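PDB 7B04: nitrite oxidoreductase subunit A from Kuenenia stuttgartiensis, which belongs to the molybdopterin oxidoreductase family, resembles NarG, and holds an iron/sulfur cluster, a molybdenum atom and two MD1 ligands. Local coordinates for residues Q572-S577 / G776-K781; Y566-F571 / A1077-K1082; P596-K601 / I770-D775; W584-V589 / L603-R608; H416-K421 / S818-T823. All blocks are in the same frame, centred on the assembly; numbering follows the deposited sequence.

Contact 1 (Q572-S577 / G776-K781)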
# COMPACT_ATOMS: atom_id res chain seq x y z
N GLN B 572 0.79 29.77 10.15
CA GLN B 572 -0.02 30.84 9.59
C GLN B 572 0.39 32.18 10.17
O GLN B 572 0.47 32.34 11.40
CB GLN B 572 -1.50 30.55 9.88
CG GLN B 572 -2.49 31.52 9.27
CD GLN B 572 -2.49 31.50 7.76
OE1 GLN B 572 -2.20 32.51 7.12
NE2 GLN B 572 -2.79 30.35 7.18
N ALA B 573 0.65 33.14 9.30
CA ALA B 573 1.09 34.47 9.70
C ALA B 573 -0.10 35.39 9.94
O ALA B 573 -1.10 35.33 9.22
CB ALA B 573 2.01 35.08 8.64
N SER B 574 0.02 36.24 10.95
CA SER B 574 -1.00 37.24 11.26
C SER B 574 -0.35 38.32 12.13
O SER B 574 0.82 38.21 12.52
CB SER B 574 -2.23 36.62 11.94
OG SER B 574 -1.94 36.16 13.24
N LYS B 575 -1.12 39.37 12.43
CA LYS B 575 -0.60 40.47 13.23
C LYS B 575 -0.31 40.04 14.66
O LYS B 575 0.79 40.28 15.18
CB LYS B 575 -1.59 41.64 13.21
CG LYS B 575 -2.09 41.99 11.82
N TRP B 576 -1.28 39.39 15.32
CA TRP B 576 -1.05 38.96 16.69
C TRP B 576 -0.03 37.83 16.76
O TRP B 576 0.65 37.67 17.77
CB TRP B 576 -2.37 38.53 17.35
CG TRP B 576 -2.91 37.24 16.83
CD1 TRP B 576 -3.81 37.07 15.81
CD2 TRP B 576 -2.61 35.92 17.31
NE1 TRP B 576 -4.08 35.74 15.63
CE2 TRP B 576 -3.35 35.01 16.53
CE3 TRP B 576 -1.78 35.42 18.32
CZ2 TRP B 576 -3.29 33.63 16.73
CZ3 TRP B 576 -1.72 34.05 18.51
CH2 TRP B 576 -2.47 33.17 17.72
N SER B 577 0.09 37.05 15.68
CA SER B 577 0.96 35.88 15.67
C SER B 577 2.39 36.23 15.26
O SER B 577 3.32 36.05 16.04
CB SER B 577 0.38 34.81 14.74
OG SER B 577 0.55 35.18 13.38
N GLY B 776 5.12 32.69 16.38
CA GLY B 776 4.83 33.36 15.13
C GLY B 776 3.80 32.69 14.25
O GLY B 776 3.56 33.19 13.14
N SER B 777 3.16 31.62 14.70
CA SER B 777 2.14 30.93 13.92
C SER B 777 0.83 30.91 14.69
O SER B 777 0.82 30.67 15.91
CB SER B 777 2.58 29.50 13.59
OG SER B 777 3.78 29.48 12.85
N THR B 778 -0.27 31.17 13.99
CA THR B 778 -1.58 31.20 14.64
C THR B 778 -1.89 29.88 15.32
O THR B 778 -2.54 29.85 16.37
CB THR B 778 -2.68 31.54 13.64
OG1 THR B 778 -2.84 30.45 12.71
CG2 THR B 778 -2.35 32.81 12.88
N THR B 779 -1.43 28.77 14.74
CA THR B 779 -1.73 27.45 15.25
C THR B 779 -0.69 26.94 16.25
O THR B 779 -0.93 25.92 16.89
CB THR B 779 -1.84 26.45 14.09
OG1 THR B 779 -0.57 26.35 13.44
CG2 THR B 779 -2.87 26.92 13.09
N MET B 780 0.44 27.63 16.40
CA MET B 780 1.52 27.06 17.20
C MET B 780 2.25 28.03 18.12
O MET B 780 3.14 27.59 18.85
CB MET B 780 2.55 26.39 16.27
CG MET B 780 2.14 25.01 15.80
SD MET B 780 3.13 24.41 14.41
CE MET B 780 2.26 25.13 13.03
N LYS B 781 1.92 29.33 18.12
CA LYS B 781 2.53 30.21 19.11
C LYS B 781 2.09 29.79 20.51
O LYS B 781 0.90 29.59 20.76
CB LYS B 781 2.18 31.68 18.86
CG LYS B 781 2.93 32.60 19.82
CD LYS B 781 2.51 34.06 19.72
CE LYS B 781 3.68 34.95 19.34
NZ LYS B 781 4.12 34.70 17.96
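Thr778 packs against Gln572, Ser574, Trp576 and Ser577. Its backbone N donates to Gln572 O at 2.9 Å. The N-H...O angle is 153°, and the donor lies in the carbonyl plane, on a lone pair. The side chains of Thr778 and Gln572 run side by side and point the same way. Thr778 OG1 meets Gln572 CB at 3.1 Å. Thr778 CG2 is anti to its own carbonyl carbon, beside the backbone N, and this brings the methyl to 3.4 Å from Ser574 OG. Gln572 CG is anti to the backbone N (chi1 -176°). Beyond it the chain bends, and the amide leads away to weak hydrogen bonds with Lys1078 O and Lys1076 NZ.

The indole of Trp576 crosses Thr778 at about a right angle. Its six-membered ring does the touching: CZ2 is 3.8 Å from Thr778 CB. Thr778 O lies at the ring edge, near the plane, 3.6 Å from CH2. One ring face carries Ser574 OG near the rim and Ser577 CB over the centre. The two hydroxyls, Ser574 OG and Ser577 OG, are hydrogen-bonded at 2.7 Å. The amine of Lys781 bends back toward Ser577 O, but the modelled distance is too short to trust.

Segment 572-577 belongs to the loop between strand 558-561 and helix 582-585. Segment 776-781 lies in the loop between helices 767-774 and 785-788, and Ser777 OG bonds back to Leu773 O on the first of these. Trp576 NE1 bonds to Tyr407 OH of subunit B.

Contact 2 (Y566-F571 / A1077-K1082)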
# COMPACT_ATOMS: atom_id res chain seq x y z
N TYR B 566 0.20 19.41 2.00
CA TYR B 566 0.54 20.69 1.39
C TYR B 566 0.56 21.84 2.37
O TYR B 566 1.13 22.89 2.05
CB TYR B 566 -0.49 21.04 0.31
CG TYR B 566 -1.84 21.33 0.94
CD1 TYR B 566 -2.70 20.30 1.29
CD2 TYR B 566 -2.23 22.64 1.22
CE1 TYR B 566 -3.91 20.55 1.89
CE2 TYR B 566 -3.45 22.90 1.82
CZ TYR B 566 -4.28 21.85 2.15
OH TYR B 566 -5.49 22.12 2.75
N LYS B 567 -0.06 21.69 3.55
CA LYS B 567 -0.47 22.85 4.34
C LYS B 567 0.73 23.45 5.06
O LYS B 567 0.91 23.34 6.28
CB LYS B 567 -1.58 22.47 5.31
CG LYS B 567 -2.26 23.67 5.95
CD LYS B 567 -3.47 23.28 6.78
CE LYS B 567 -4.77 23.59 6.06
NZ LYS B 567 -5.10 22.57 5.03
N ALA B 568 1.58 24.11 4.28
CA ALA B 568 2.61 24.96 4.86
C ALA B 568 2.01 26.19 5.51
O ALA B 568 2.70 26.89 6.26
CB ALA B 568 3.64 25.37 3.81
N GLY B 569 0.73 26.47 5.24
CA GLY B 569 -0.01 27.52 5.90
C GLY B 569 -0.42 27.22 7.32
O GLY B 569 -1.09 28.04 7.95
N ASN B 570 -0.05 26.04 7.84
CA ASN B 570 -0.23 25.77 9.26
C ASN B 570 0.61 26.72 10.10
O ASN B 570 0.19 27.11 11.20
CB ASN B 570 0.11 24.32 9.58
CG ASN B 570 -1.03 23.37 9.28
OD1 ASN B 570 -2.18 23.65 9.62
ND2 ASN B 570 -0.72 22.25 8.65
N PHE B 571 1.78 27.10 9.60
CA PHE B 571 2.58 28.16 10.21
C PHE B 571 2.02 29.49 9.71
O PHE B 571 2.65 30.25 8.96
CB PHE B 571 4.05 27.99 9.89
CG PHE B 571 4.62 26.66 10.33
CD1 PHE B 571 5.13 26.50 11.61
CD2 PHE B 571 4.63 25.58 9.47
CE1 PHE B 571 5.65 25.28 12.01
CE2 PHE B 571 5.15 24.36 9.87
CZ PHE B 571 5.66 24.21 11.14
N ALA B 1077 -3.81 34.64 0.40
CA ALA B 1077 -2.47 34.08 0.45
C ALA B 1077 -2.43 32.90 1.40
O ALA B 1077 -3.06 32.91 2.46
CB ALA B 1077 -1.46 35.15 0.87
N LYS B 1078 -1.67 31.87 1.03
CA LYS B 1078 -1.70 30.61 1.78
C LYS B 1078 -1.03 30.74 3.15
O LYS B 1078 -1.44 30.04 4.09
CB LYS B 1078 -1.07 29.48 0.96
CG LYS B 1078 0.42 29.60 0.70
CD LYS B 1078 0.91 28.40 -0.12
CE LYS B 1078 2.42 28.38 -0.27
NZ LYS B 1078 2.92 29.48 -1.14
N ILE B 1079 -0.03 31.60 3.29
CA ILE B 1079 0.81 31.59 4.49
C ILE B 1079 0.36 32.67 5.48
O ILE B 1079 0.52 32.50 6.70
CB ILE B 1079 2.29 31.78 4.12
CG1 ILE B 1079 2.76 30.65 3.20
CG2 ILE B 1079 3.16 31.83 5.36
CD1 ILE B 1079 2.73 29.29 3.85
N GLY B 1080 -0.21 33.75 4.98
CA GLY B 1080 -0.59 34.88 5.82
C GLY B 1080 -2.07 35.18 5.74
O GLY B 1080 -2.72 34.92 4.73
N MET B 1081 -2.61 35.72 6.84
CA MET B 1081 -3.99 36.19 6.85
C MET B 1081 -4.08 37.48 6.04
O MET B 1081 -4.29 38.56 6.60
CB MET B 1081 -4.49 36.41 8.28
CG MET B 1081 -4.71 35.13 9.07
SD MET B 1081 -5.99 34.08 8.37
CE MET B 1081 -7.46 35.04 8.72
N LYS B 1082 -3.92 37.36 4.73
CA LYS B 1082 -3.88 38.51 3.83
C LYS B 1082 -4.41 38.07 2.47
O LYS B 1082 -4.62 36.89 2.21
CB LYS B 1082 -2.47 39.08 3.71
CG LYS B 1082 -1.47 38.09 3.13
CD LYS B 1082 -0.06 38.65 3.14
CE LYS B 1082 0.93 37.63 2.57
NZ LYS B 1082 2.33 38.14 2.60
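Ile1079 lays its CD1 methyl over the backbone of Ala568 and Gly569. CD1 is 3.4 Å from Ala568 O and 3.7 Å from Gly569 N. It also meets a side-chain carbon, Ala568 CB, at 4.0 Å. A turn at chi2 (-64°) bends CD1 onto Ala568. The other branch, CG2, faces Phe571 O at 4.0 Å.

Ala568 O has a second neighbour. It lies in the plane of the Phe571 ring, at the ring edge. An isoleucine methyl meets this oxygen, and the Phe571 ring turns its edge toward it.

No hydrogen bond joins the two segments. The backbones come close at Gly569, whose CA makes a CA-H...O contact with Lys1078 O at 3.4 Å. The angle at the hydrogen is 127°. Direct backbone bonds are made two residues further along, at Ala573, which pairs with both Ile1079 and Met1081.

The polar ends point to other parts of the chain. Lys567 NZ and Tyr566 OH both bind the carboxylate of Asp290, and Lys1078 NZ bonds to Ala1089 O. Met1081 packs on Tyr407 of subunit B.

Both segments contain tight turns. Lys567 is the centre of an inverse gamma turn, closed by Ala568 N to Tyr566 O at 2.6 Å, and a 3-10 turn follows at 568-570. In the partner, Ala1077 N bonds to Lys1082 O at 3.0 Å, and Met1081 centres another inverse gamma turn. This is loop-on-loop packing: a 3-10 turn set against the short link between strands 1075-1076 and 1083-1084.

Contact 3 (P596-K601 / I770-D775)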
# COMPACT_ATOMS: atom_id res chain seq x y z
N PRO B 596 20.01 33.51 19.66
CA PRO B 596 19.26 32.26 19.85
C PRO B 596 17.90 32.47 20.49
O PRO B 596 16.96 31.70 20.22
CB PRO B 596 20.18 31.42 20.75
CG PRO B 596 21.54 32.02 20.56
CD PRO B 596 21.31 33.49 20.35
N TYR B 597 17.76 33.49 21.33
CA TYR B 597 16.56 33.74 22.13
C TYR B 597 15.64 34.76 21.48
O TYR B 597 15.00 35.58 22.15
CB TYR B 597 16.99 34.16 23.53
CG TYR B 597 18.12 33.27 23.98
CD1 TYR B 597 17.99 31.89 23.93
CD2 TYR B 597 19.34 33.80 24.39
CE1 TYR B 597 19.01 31.06 24.30
CE2 TYR B 597 20.38 32.96 24.78
CZ TYR B 597 20.20 31.59 24.73
OH TYR B 597 21.21 30.74 25.10
N ALA B 598 15.58 34.71 20.15
CA ALA B 598 14.87 35.69 19.34
C ALA B 598 13.40 35.33 19.20
O ALA B 598 13.07 34.25 18.71
CB ALA B 598 15.52 35.77 17.96
N SER B 599 12.52 36.23 19.64
CA SER B 599 11.11 36.08 19.32
C SER B 599 10.91 36.17 17.81
O SER B 599 11.64 36.89 17.11
CB SER B 599 10.27 37.16 20.02
OG SER B 599 8.91 37.06 19.65
N ALA B 600 9.92 35.43 17.30
CA ALA B 600 9.68 35.41 15.86
C ALA B 600 9.30 36.78 15.31
O ALA B 600 9.42 37.00 14.10
CB ALA B 600 8.58 34.40 15.53
N LYS B 601 8.86 37.70 16.16
CA LYS B 601 8.55 39.05 15.72
C LYS B 601 9.79 39.94 15.67
O LYS B 601 9.73 41.03 15.09
CB LYS B 601 7.50 39.68 16.64
CG LYS B 601 6.12 39.07 16.49
CD LYS B 601 5.10 39.78 17.37
CE LYS B 601 3.72 39.16 17.22
NZ LYS B 601 2.71 39.84 18.09
N ILE B 770 13.04 26.04 14.72
CA ILE B 770 11.73 25.43 14.99
C ILE B 770 10.93 26.30 15.94
O ILE B 770 9.73 26.51 15.75
CB ILE B 770 11.91 24.00 15.53
CG1 ILE B 770 12.62 23.12 14.49
CG2 ILE B 770 10.56 23.40 15.89
CD1 ILE B 770 13.05 21.78 15.02
N ASN B 771 11.58 26.82 16.99
CA ASN B 771 10.90 27.71 17.92
C ASN B 771 10.46 28.99 17.22
O ASN B 771 9.38 29.53 17.50
CB ASN B 771 11.80 28.03 19.11
CG ASN B 771 12.01 26.84 20.02
OD1 ASN B 771 11.08 26.08 20.28
ND2 ASN B 771 13.24 26.67 20.50
N ARG B 772 11.29 29.50 16.30
CA ARG B 772 10.91 30.67 15.51
C ARG B 772 9.75 30.38 14.58
O ARG B 772 9.12 31.32 14.08
CB ARG B 772 12.11 31.18 14.71
CG ARG B 772 13.22 31.77 15.55
CD ARG B 772 14.35 32.26 14.66
NE ARG B 772 15.48 32.78 15.42
CZ ARG B 772 16.61 33.20 14.87
NH1 ARG B 772 16.80 33.09 13.56
NH2 ARG B 772 17.59 33.67 15.63
N LEU B 773 9.48 29.11 14.29
CA LEU B 773 8.31 28.73 13.51
C LEU B 773 7.09 28.48 14.39
O LEU B 773 5.98 28.88 14.04
CB LEU B 773 8.61 27.49 12.67
CG LEU B 773 9.52 27.75 11.48
CD1 LEU B 773 9.95 26.45 10.83
CD2 LEU B 773 8.82 28.65 10.48
N LEU B 774 7.29 27.81 15.53
CA LEU B 774 6.20 27.65 16.49
C LEU B 774 5.71 29.01 16.97
O LEU B 774 4.55 29.38 16.76
CB LEU B 774 6.67 26.80 17.67
CG LEU B 774 6.97 25.33 17.37
CD1 LEU B 774 7.71 24.70 18.53
CD2 LEU B 774 5.69 24.57 17.07
N ASP B 775 6.60 29.78 17.58
CA ASP B 775 6.30 31.17 17.85
C ASP B 775 6.17 31.89 16.52
O ASP B 775 6.99 31.71 15.62
CB ASP B 775 7.41 31.79 18.70
CG ASP B 775 7.00 33.11 19.34
OD1 ASP B 775 6.18 33.09 20.28
OD2 ASP B 775 7.52 34.16 18.90
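Arg772 reaches from its helix to Ala598. CB only starts the chain; the first contact is CG, which is anti to the carbonyl carbon, beside the backbone N (chi1 -68°), and meets Ala598 O at 4.0 Å. The chain then runs extended to NE, which is 3.9 Å from Ala598 CB. CZ follows at 4.2 Å from the same methyl. At the tip, NH2 is 3.8 Å from Ala598 CB and donates to Asp595 O and Asn593 O. NH1 has a long, weak ion pair with Glu587 OE2. The guanidinium is packed by a methyl and held by backbone carbonyls.

Asp775 makes the polar link. Its OD2 accepts from Ala600 N at 3.2 Å, with an N-H...O angle of 159°, through the anti lone pair. Ser599 OG adds a weak hydrogen bond to the same oxygen at 3.3 Å. Two adjacent residues thus share one carboxylate oxygen. The methyl of Ala600 points at the helix and sits 3.4 Å from Arg772 O.

Segment 770-775 is the last turn of helix 767-774 and the residue after it. Segment 596-601 is in the loop between helices 582-585 and 615-618. Phe760 of helix 759-762 packs against both Pro596 and Arg772.

Contact 4 (W584-V589 / L603-R608); sequences WVAEDV and LNIKGR
Leu603 begins a strand-like run that meets residues 586-588 through a single beta bridge, Glu587 with Ile605. Two backbone bonds flank this pair in the antiparallel pattern. Leu603 CD2 touches Glu587 OE2 at 3.4 Å, the two side chains crossing at about a right angle.

Asn604 O accepts from Asp588 N at 2.6 Å. The N-H...O angle is 159°, and the donor is tilted slightly from the carbonyl plane. Asn604 CB also packs on Asp588 CB at 3.8 Å. Ile605 places CG2 4.3 Å from Ala586 CB, a loose apolar contact.

Lys606 N donates to Ala586 O at 2.7 Å, but the 119° angle makes this bond weak. Its amine leads away to a salt bridge with Asp259. Gly607 CA lies against Ala586 CB at 3.8 Å.

The bridge closes the base of a loop that follows helix 582-585. Helix 238-254 packs beside it, on Val585 and Val589. Arg608 ends the walk with a salt bridge. Its extended chain brings NH2 to Asp588 OD1, which lies over one guanidinium face. The modelled separation is too short to be taken literally. The carboxylate and guanidinium planes are 53° apart, and OD1 also accepts from Phe590 N.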
# COMPACT_ATOMS: atom_id res chain seq x y z
N TRP B 584 11.12 31.36 8.51
CA TRP B 584 12.13 30.40 8.11
C TRP B 584 12.60 30.61 6.68
O TRP B 584 13.80 30.56 6.40
CB TRP B 584 11.60 28.98 8.30
CG TRP B 584 12.45 27.90 7.71
CD1 TRP B 584 12.09 27.03 6.73
CD2 TRP B 584 13.79 27.57 8.07
NE1 TRP B 584 13.13 26.17 6.45
CE2 TRP B 584 14.19 26.49 7.26
CE3 TRP B 584 14.70 28.09 9.00
CZ2 TRP B 584 15.45 25.91 7.35
CZ3 TRP B 584 15.96 27.52 9.08
CH2 TRP B 584 16.32 26.44 8.26
N VAL B 585 11.67 30.86 5.75
CA VAL B 585 12.01 30.90 4.33
C VAL B 585 12.20 32.32 3.79
O VAL B 585 12.86 32.48 2.75
CB VAL B 585 10.94 30.16 3.49
CG1 VAL B 585 10.85 28.71 3.91
CG2 VAL B 585 9.59 30.86 3.61
N ALA B 586 11.64 33.34 4.44
CA ALA B 586 11.70 34.70 3.93
C ALA B 586 12.39 35.64 4.92
O ALA B 586 12.09 36.83 4.96
CB ALA B 586 10.30 35.21 3.59
N GLU B 587 13.30 35.11 5.72
CA GLU B 587 14.11 35.96 6.58
C GLU B 587 15.09 36.76 5.73
O GLU B 587 15.58 36.28 4.70
CB GLU B 587 14.88 35.11 7.60
CG GLU B 587 15.14 35.80 8.93
CD GLU B 587 16.36 35.23 9.63
OE1 GLU B 587 17.43 35.13 8.99
OE2 GLU B 587 16.26 34.89 10.83
N ASP B 588 15.35 38.00 6.14
CA ASP B 588 16.25 38.86 5.38
C ASP B 588 17.64 38.25 5.36
O ASP B 588 18.29 38.11 6.41
CB ASP B 588 16.27 40.27 5.97
CG ASP B 588 16.90 41.28 5.02
OD1 ASP B 588 17.50 40.86 4.01
OD2 ASP B 588 16.79 42.50 5.28
N VAL B 589 18.11 37.88 4.16
CA VAL B 589 19.41 37.23 4.02
C VAL B 589 20.52 38.16 4.48
O VAL B 589 21.47 37.74 5.14
CB VAL B 589 19.61 36.78 2.57
CG1 VAL B 589 21.02 36.28 2.36
CG2 VAL B 589 18.62 35.70 2.23
N LEU B 603 12.33 39.05 13.98
CA LEU B 603 12.99 38.64 12.75
C LEU B 603 12.69 39.62 11.63
O LEU B 603 11.57 40.13 11.52
CB LEU B 603 12.52 37.24 12.34
CG LEU B 603 12.83 36.08 13.28
CD1 LEU B 603 12.15 34.80 12.80
CD2 LEU B 603 14.33 35.88 13.39
N ASN B 604 13.69 39.88 10.80
CA ASN B 604 13.54 40.76 9.65
C ASN B 604 13.05 39.92 8.48
O ASN B 604 13.78 39.06 7.97
CB ASN B 604 14.86 41.46 9.33
CG ASN B 604 15.27 42.45 10.40
OD1 ASN B 604 14.45 43.22 10.89
ND2 ASN B 604 16.55 42.44 10.76
N ILE B 605 11.81 40.16 8.06
CA ILE B 605 11.16 39.35 7.04
C ILE B 605 11.28 40.05 5.70
O ILE B 605 10.64 41.08 5.46
CB ILE B 605 9.69 39.08 7.39
CG1 ILE B 605 9.61 38.37 8.74
CG2 ILE B 605 9.02 38.25 6.31
CD1 ILE B 605 10.39 37.08 8.80
N LYS B 606 12.11 39.49 4.81
CA LYS B 606 12.15 39.94 3.42
C LYS B 606 12.70 38.80 2.58
O LYS B 606 13.89 38.49 2.65
CB LYS B 606 13.00 41.19 3.27
CG LYS B 606 13.21 41.59 1.82
CD LYS B 606 13.99 42.89 1.71
CE LYS B 606 14.38 43.18 0.27
NZ LYS B 606 15.05 44.50 0.13
N GLY B 607 11.83 38.17 1.79
CA GLY B 607 12.25 37.11 0.90
C GLY B 607 12.59 37.67 -0.47
O GLY B 607 11.91 38.55 -0.98
N ARG B 608 13.67 37.14 -1.05
CA ARG B 608 14.14 37.57 -2.37
C ARG B 608 14.20 36.40 -3.33
O ARG B 608 14.93 36.45 -4.33
CB ARG B 608 15.49 38.27 -2.24
CG ARG B 608 15.54 39.05 -0.95
CD ARG B 608 16.73 39.96 -0.80
NE ARG B 608 16.55 40.75 0.41
CZ ARG B 608 17.48 41.54 0.94
NH1 ARG B 608 18.66 41.65 0.35
NH2 ARG B 608 17.22 42.22 2.04

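Contact 5 (H416-K421 / S818-T823)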
# COMPACT_ATOMS: atom_id res chain seq x y z
N HIS B 416 -9.35 43.67 9.96
CA HIS B 416 -8.81 43.30 11.26
C HIS B 416 -8.55 41.80 11.38
O HIS B 416 -7.67 41.39 12.15
CB HIS B 416 -9.75 43.75 12.37
CG HIS B 416 -9.86 45.23 12.52
ND1 HIS B 416 -8.87 46.00 13.10
CD2 HIS B 416 -10.84 46.10 12.16
CE1 HIS B 416 -9.24 47.27 13.09
NE2 HIS B 416 -10.43 47.35 12.53
N ILE B 417 -9.28 40.98 10.64
CA ILE B 417 -9.14 39.53 10.70
C ILE B 417 -8.49 38.99 9.43
O ILE B 417 -7.56 38.18 9.49
CB ILE B 417 -10.49 38.84 10.96
CG1 ILE B 417 -10.94 39.07 12.41
CG2 ILE B 417 -10.41 37.35 10.68
CD1 ILE B 417 -12.33 38.58 12.71
N GLN B 418 -8.96 39.43 8.26
CA GLN B 418 -8.50 38.89 6.99
C GLN B 418 -7.37 39.70 6.36
O GLN B 418 -6.76 39.24 5.40
CB GLN B 418 -9.68 38.77 6.02
CG GLN B 418 -10.68 37.70 6.47
CD GLN B 418 -11.85 37.53 5.51
OE1 GLN B 418 -11.99 38.27 4.54
NE2 GLN B 418 -12.69 36.54 5.78
N GLY B 419 -7.09 40.90 6.87
CA GLY B 419 -5.94 41.67 6.43
C GLY B 419 -6.05 42.30 5.07
O GLY B 419 -5.10 42.24 4.28
N LEU B 420 -7.18 42.93 4.77
CA LEU B 420 -7.38 43.62 3.50
C LEU B 420 -6.71 44.99 3.52
O LEU B 420 -6.53 45.61 4.57
CB LEU B 420 -8.87 43.77 3.20
CG LEU B 420 -9.31 44.26 1.83
CD1 LEU B 420 -8.76 43.36 0.74
CD2 LEU B 420 -10.83 44.32 1.75
N LYS B 421 -6.29 45.44 2.34
CA LYS B 421 -5.62 46.72 2.16
C LYS B 421 -6.49 47.68 1.35
O LYS B 421 -7.35 47.24 0.57
CB LYS B 421 -4.27 46.54 1.46
CG LYS B 421 -3.10 46.33 2.39
N SER B 818 -20.90 34.63 11.08
CA SER B 818 -21.25 35.55 9.99
C SER B 818 -20.03 36.38 9.56
O SER B 818 -20.05 37.61 9.57
CB SER B 818 -22.43 36.45 10.38
OG SER B 818 -23.60 35.68 10.59
N LEU B 819 -18.97 35.67 9.17
CA LEU B 819 -17.74 36.23 8.65
C LEU B 819 -17.63 35.98 7.15
O LEU B 819 -18.14 34.98 6.64
CB LEU B 819 -16.52 35.63 9.36
CG LEU B 819 -16.03 36.36 10.62
CD1 LEU B 819 -17.11 36.40 11.69
CD2 LEU B 819 -14.76 35.73 11.16
N PRO B 820 -17.01 36.89 6.40
CA PRO B 820 -16.94 36.73 4.95
C PRO B 820 -15.92 35.70 4.51
O PRO B 820 -14.93 35.43 5.19
CB PRO B 820 -16.54 38.13 4.46
CG PRO B 820 -15.74 38.68 5.59
CD PRO B 820 -16.37 38.14 6.85
N PHE B 821 -16.18 35.11 3.34
CA PHE B 821 -15.24 34.21 2.70
C PHE B 821 -14.12 35.01 2.03
O PHE B 821 -14.07 36.24 2.11
CB PHE B 821 -15.96 33.32 1.68
CG PHE B 821 -16.98 32.40 2.28
CD1 PHE B 821 -16.60 31.19 2.83
CD2 PHE B 821 -18.32 32.74 2.30
CE1 PHE B 821 -17.54 30.34 3.39
CE2 PHE B 821 -19.27 31.90 2.85
CZ PHE B 821 -18.87 30.69 3.40
N TYR B 822 -13.21 34.30 1.37
CA TYR B 822 -12.03 34.93 0.76
C TYR B 822 -12.20 35.11 -0.74
O TYR B 822 -11.25 34.95 -1.51
CB TYR B 822 -10.78 34.12 1.08
CG TYR B 822 -10.56 33.89 2.56
CD1 TYR B 822 -10.01 34.88 3.36
CD2 TYR B 822 -10.91 32.69 3.15
CE1 TYR B 822 -9.81 34.67 4.71
CE2 TYR B 822 -10.72 32.47 4.50
CZ TYR B 822 -10.17 33.47 5.28
OH TYR B 822 -9.97 33.26 6.63
N THR B 823 -13.40 35.46 -1.18
CA THR B 823 -13.74 35.77 -2.56
C THR B 823 -13.82 37.27 -2.76
O THR B 823 -13.75 38.05 -1.81
CB THR B 823 -15.07 35.11 -2.92
OG1 THR B 823 -16.07 35.49 -1.97
CG2 THR B 823 -14.93 33.61 -2.93
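Pro820 O is gripped by two side-chain amides. Gln418 NE2 donates to it at 2.6 Å, and Gln814 NE2 adds a weak bond. The contact joins two inter-helix loops, one between helices 413-416 and 422-428, the other after helix 812-816. Each chain leaves helical geometry at a residue of positive phi, Gly419 and Ser818.

The Gln418 bond has an N-H...O angle of 138°. The oxygen lies in the amide plane of Gln418, while the donor sits above the carbonyl plane, 41° out of it. Gln418 CG is anti to the carbonyl carbon. The chain beyond is extended, and it carries the amide across the gap between the backbones, where Gln418 CA and Tyr822 CA are 8.2 Å apart.

The glutamine is wedged between two rings. Its NE2 is 3.7 Å from Pro820 CG. On Tyr822 its CG meets CE1 at 3.6 Å, and NE2 is equally near that atom. Amide and tyrosine ring planes are 34° apart.

Subunit B borders the contact, with its Tyr407 packed on Ile417 and its Ser409 on Tyr822. Ile417 and Leu819 cross at about a right angle, and Ile417 CD1 meets Leu819 CD2 at 4.1 Å.

Contacts 1, 2 and 5 are buried; contacts 3 and 4 are partly buried. Contacts 1 and 2 share the loop between strand 558-561 and helix 582-585, and Thr779 OG1 probably bonds to Asn570 O between them. Contacts 1 and 3 use helix 767-774 and what follows it. Contacts 3 and 4 share the loop after helix 582-585, where Leu773 packs on Trp584. Contact 5 touches contact 2 through Met1081. Subunit B reaches contacts 1, 2 and 5 alone. Contact 1 combines a backbone bond with threonine and tryptophan packing. Contact 2 has no direct hydrogen bond. Contact 3 relies on a carboxylate, contact 4 on a backbone bridge beside a charge pair of ill-defined distance, contact 5 on an amide.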